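Local coordinates for MarR family transcriptional regulator (Staphylococcus epidermidis, PDB 5HLI), which probably binds DNA as a dimeric, redox-sensing transcriptional regulator of the MarR family, captured here in its disulfide-bonded form, at residues E131-Y134 and V135-L139. The protein carries 1 engineered substitution. Numbering follows the deposited sequence.
Sequences ETKY and VFEEL
Thr132 and Phe136, one turn apart on helix 126-147, point the same way and form the tightly packed side of this contact. The methyl CG2 of Thr132 meets the ring of Phe136 in plane at its edge, 3.7 Å from CE2. With CG2 anti to the backbone N, the hydroxyl OG1 is turned back to bond the carbonyl of Glu128. The buried Phe136 also packs on Val22 and Ser23 of helix 2-36 and on Ser18 of the second subunit.

The Tyr134 side is looser and more exposed. Glu138, its chain bent at chi2 (-74°), lays CG over one face of the Tyr134 ring as a CH-pi contact, 4.1 Å from the centroid; the Glu138 carboxylate plane lies 45° from the Tyr134 ring plane. On a third flank, Glu137 OE2 lies 3.2 Å from Lys133 CE but 4.2 Å from Lys133 NZ, beyond a salt bridge, and NZ instead bonds Gln14 OE1 of the second subunit.

Four successive i to i+4 backbone bonds, such as Glu137 N to Lys133 O at 2.9 Å, link the same residue pairs. The chemistry is consistent with one buried and one solvent-facing flank here, and any Lys133-Glu137 attraction is probably weak.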
ATOM      1  N   GLU A 131       5.794  17.543   4.557  1.00 58.79           N
ATOM      2  CA  GLU A 131       6.155  16.534   5.549  1.00 62.59           C
ATOM      3  C   GLU A 131       5.613  15.162   5.160  1.00 57.84           C
ATOM      4  O   GLU A 131       6.321  14.153   5.259  1.00 54.91           O
ATOM      5  CB  GLU A 131       5.649  16.949   6.934  1.00 67.53           C
ATOM      6  CG  GLU A 131       5.383  15.783   7.884  1.00 74.63           C
ATOM      7  CD  GLU A 131       5.340  16.209   9.340  1.00 84.07           C
ATOM      8  OE1 GLU A 131       6.039  15.574  10.155  1.00 89.53           O
ATOM      9  OE2 GLU A 131       4.607  17.167   9.651  1.00 86.81           O
ATOM     10  N   THR A 132       4.352  15.105   4.727  1.00 53.85           N
ATOM     11  CA  THR A 132       3.782  13.843   4.267  1.00 47.23           C
ATOM     12  C   THR A 132       4.515  13.338   3.033  1.00 45.29           C
ATOM     13  O   THR A 132       4.856  12.153   2.937  1.00 46.52           O
ATOM     14  CB  THR A 132       2.290  14.012   3.974  1.00 51.33           C
ATOM     15  OG1 THR A 132       1.637  14.578   5.117  1.00 54.72           O
ATOM     16  CG2 THR A 132       1.657  12.667   3.646  1.00 43.72           C
ATOM     17  N   LYS A 133       4.762  14.230   2.069  1.00 48.01           N
ATOM     18  CA  LYS A 133       5.574  13.872   0.911  1.00 45.11           C
ATOM     19  C   LYS A 133       6.947  13.365   1.335  1.00 48.58           C
ATOM     20  O   LYS A 133       7.443  12.370   0.795  1.00 45.73           O
ATOM     21  CB  LYS A 133       5.715  15.075  -0.021  1.00 46.59           C
ATOM     22  CG  LYS A 133       6.633  14.848  -1.209  1.00 49.20           C
ATOM     23  CD  LYS A 133       7.143  16.173  -1.757  1.00 58.60           C
ATOM     24  CE  LYS A 133       7.993  15.977  -3.002  1.00 58.17           C
ATOM     25  NZ  LYS A 133       7.193  15.418  -4.123  1.00 58.00           N
ATOM     26  N   TYR A 134       7.573  14.033   2.308  1.00 50.51           N
ATOM     27  CA  TYR A 134       8.921  13.654   2.727  1.00 54.22           C
ATOM     28  C   TYR A 134       8.942  12.269   3.363  1.00 45.97           C
ATOM     29  O   TYR A 134       9.872  11.489   3.128  1.00 50.29           O
ATOM     30  CB  TYR A 134       9.476  14.698   3.698  1.00 52.10           C
ATOM     31  CG  TYR A 134      10.809  14.334   4.316  1.00 55.79           C
ATOM     32  CD1 TYR A 134      11.935  14.140   3.523  1.00 61.50           C
ATOM     33  CD2 TYR A 134      10.942  14.193   5.692  1.00 54.28           C
ATOM     34  CE1 TYR A 134      13.152  13.810   4.081  1.00 63.05           C
ATOM     35  CE2 TYR A 134      12.154  13.863   6.262  1.00 55.36           C
ATOM     36  CZ  TYR A 134      13.255  13.673   5.452  1.00 54.84           C
ATOM     37  OH  TYR A 134      14.467  13.345   6.013  1.00 66.94           O
ATOM     38  N   VAL A 135       7.929  11.944   4.167  1.00 42.76           N
ATOM     39  CA  VAL A 135       7.887  10.635   4.816  1.00 42.33           C
ATOM     40  C   VAL A 135       7.735   9.529   3.777  1.00 45.22           C
ATOM     41  O   VAL A 135       8.424   8.504   3.828  1.00 36.77           O
ATOM     42  CB  VAL A 135       6.758  10.588   5.861  1.00 43.64           C
ATOM     43  CG1 VAL A 135       6.557   9.168   6.360  1.00 40.19           C
ATOM     44  CG2 VAL A 135       7.078  11.517   7.021  1.00 43.37           C
ATOM     45  N   PHE A 136       6.833   9.725   2.811  1.00 38.01           N
ATOM     46  CA  PHE A 136       6.602   8.688   1.810  1.00 34.19           C
ATOM     47  C   PHE A 136       7.747   8.596   0.811  1.00 36.03           C
ATOM     48  O   PHE A 136       7.982   7.523   0.243  1.00 34.09           O
ATOM     49  CB  PHE A 136       5.274   8.936   1.092  1.00 29.05           C
ATOM     50  CG  PHE A 136       4.073   8.501   1.883  1.00 28.61           C
ATOM     51  CD1 PHE A 136       3.860   7.160   2.157  1.00 28.90           C
ATOM     52  CD2 PHE A 136       3.163   9.429   2.359  1.00 37.98           C
ATOM     53  CE1 PHE A 136       2.762   6.752   2.888  1.00 28.42           C
ATOM     54  CE2 PHE A 136       2.059   9.025   3.089  1.00 34.80           C
ATOM     55  CZ  PHE A 136       1.859   7.684   3.353  1.00 34.63           C
ATOM     56  N   GLU A 137       8.470   9.696   0.580  1.00 36.80           N
ATOM     57  CA  GLU A 137       9.650   9.628  -0.276  1.00 36.70           C
ATOM     58  C   GLU A 137      10.747   8.789   0.367  1.00 38.47           C
ATOM     59  O   GLU A 137      11.419   8.006  -0.315  1.00 35.95           O
ATOM     60  CB  GLU A 137      10.173  11.032  -0.583  1.00 44.25           C
ATOM     61  CG  GLU A 137       9.363  11.811  -1.605  1.00 50.43           C
ATOM     62  CD  GLU A 137      10.032  13.118  -1.992  1.00 59.79           C
ATOM     63  OE1 GLU A 137      10.672  13.167  -3.064  1.00 63.02           O
ATOM     64  OE2 GLU A 137       9.931  14.092  -1.218  1.00 62.86           O
ATOM     65  N   GLU A 138      10.945   8.939   1.677  1.00 39.64           N
ATOM     66  CA  GLU A 138      11.982   8.170   2.355  1.00 41.39           C
ATOM     67  C   GLU A 138      11.573   6.718   2.559  1.00 37.79           C
ATOM     68  O   GLU A 138      12.434   5.832   2.546  1.00 38.63           O
ATOM     69  CB  GLU A 138      12.328   8.816   3.697  1.00 40.89           C
ATOM     70  CG  GLU A 138      12.853  10.237   3.568  1.00 50.79           C
ATOM     71  CD  GLU A 138      14.275  10.283   3.042  1.00 51.78           C
ATOM     72  OE1 GLU A 138      14.575  11.168   2.215  1.00 55.99           O
ATOM     73  OE2 GLU A 138      15.092   9.433   3.455  1.00 49.79           O
ATOM     74  N   LEU A 139      10.277   6.451   2.740  1.00 34.64           N
ATOM     75  CA  LEU A 139       9.819   5.067   2.802  1.00 36.21           C
ATOM     76  C   LEU A 139      10.029   4.359   1.469  1.00 33.82           C
ATOM     77  O   LEU A 139      10.422   3.188   1.439  1.00 28.67           O
ATOM     78  CB  LEU A 139       8.350   5.015   3.224  1.00 37.63           C
ATOM     79  CG  LEU A 139       8.093   5.334   4.699  1.00 37.70           C
ATOM     80  CD1 LEU A 139       6.608   5.436   4.981  1.00 34.50           C
ATOM     81  CD2 LEU A 139       8.738   4.281   5.590  1.00 33.83           C
TER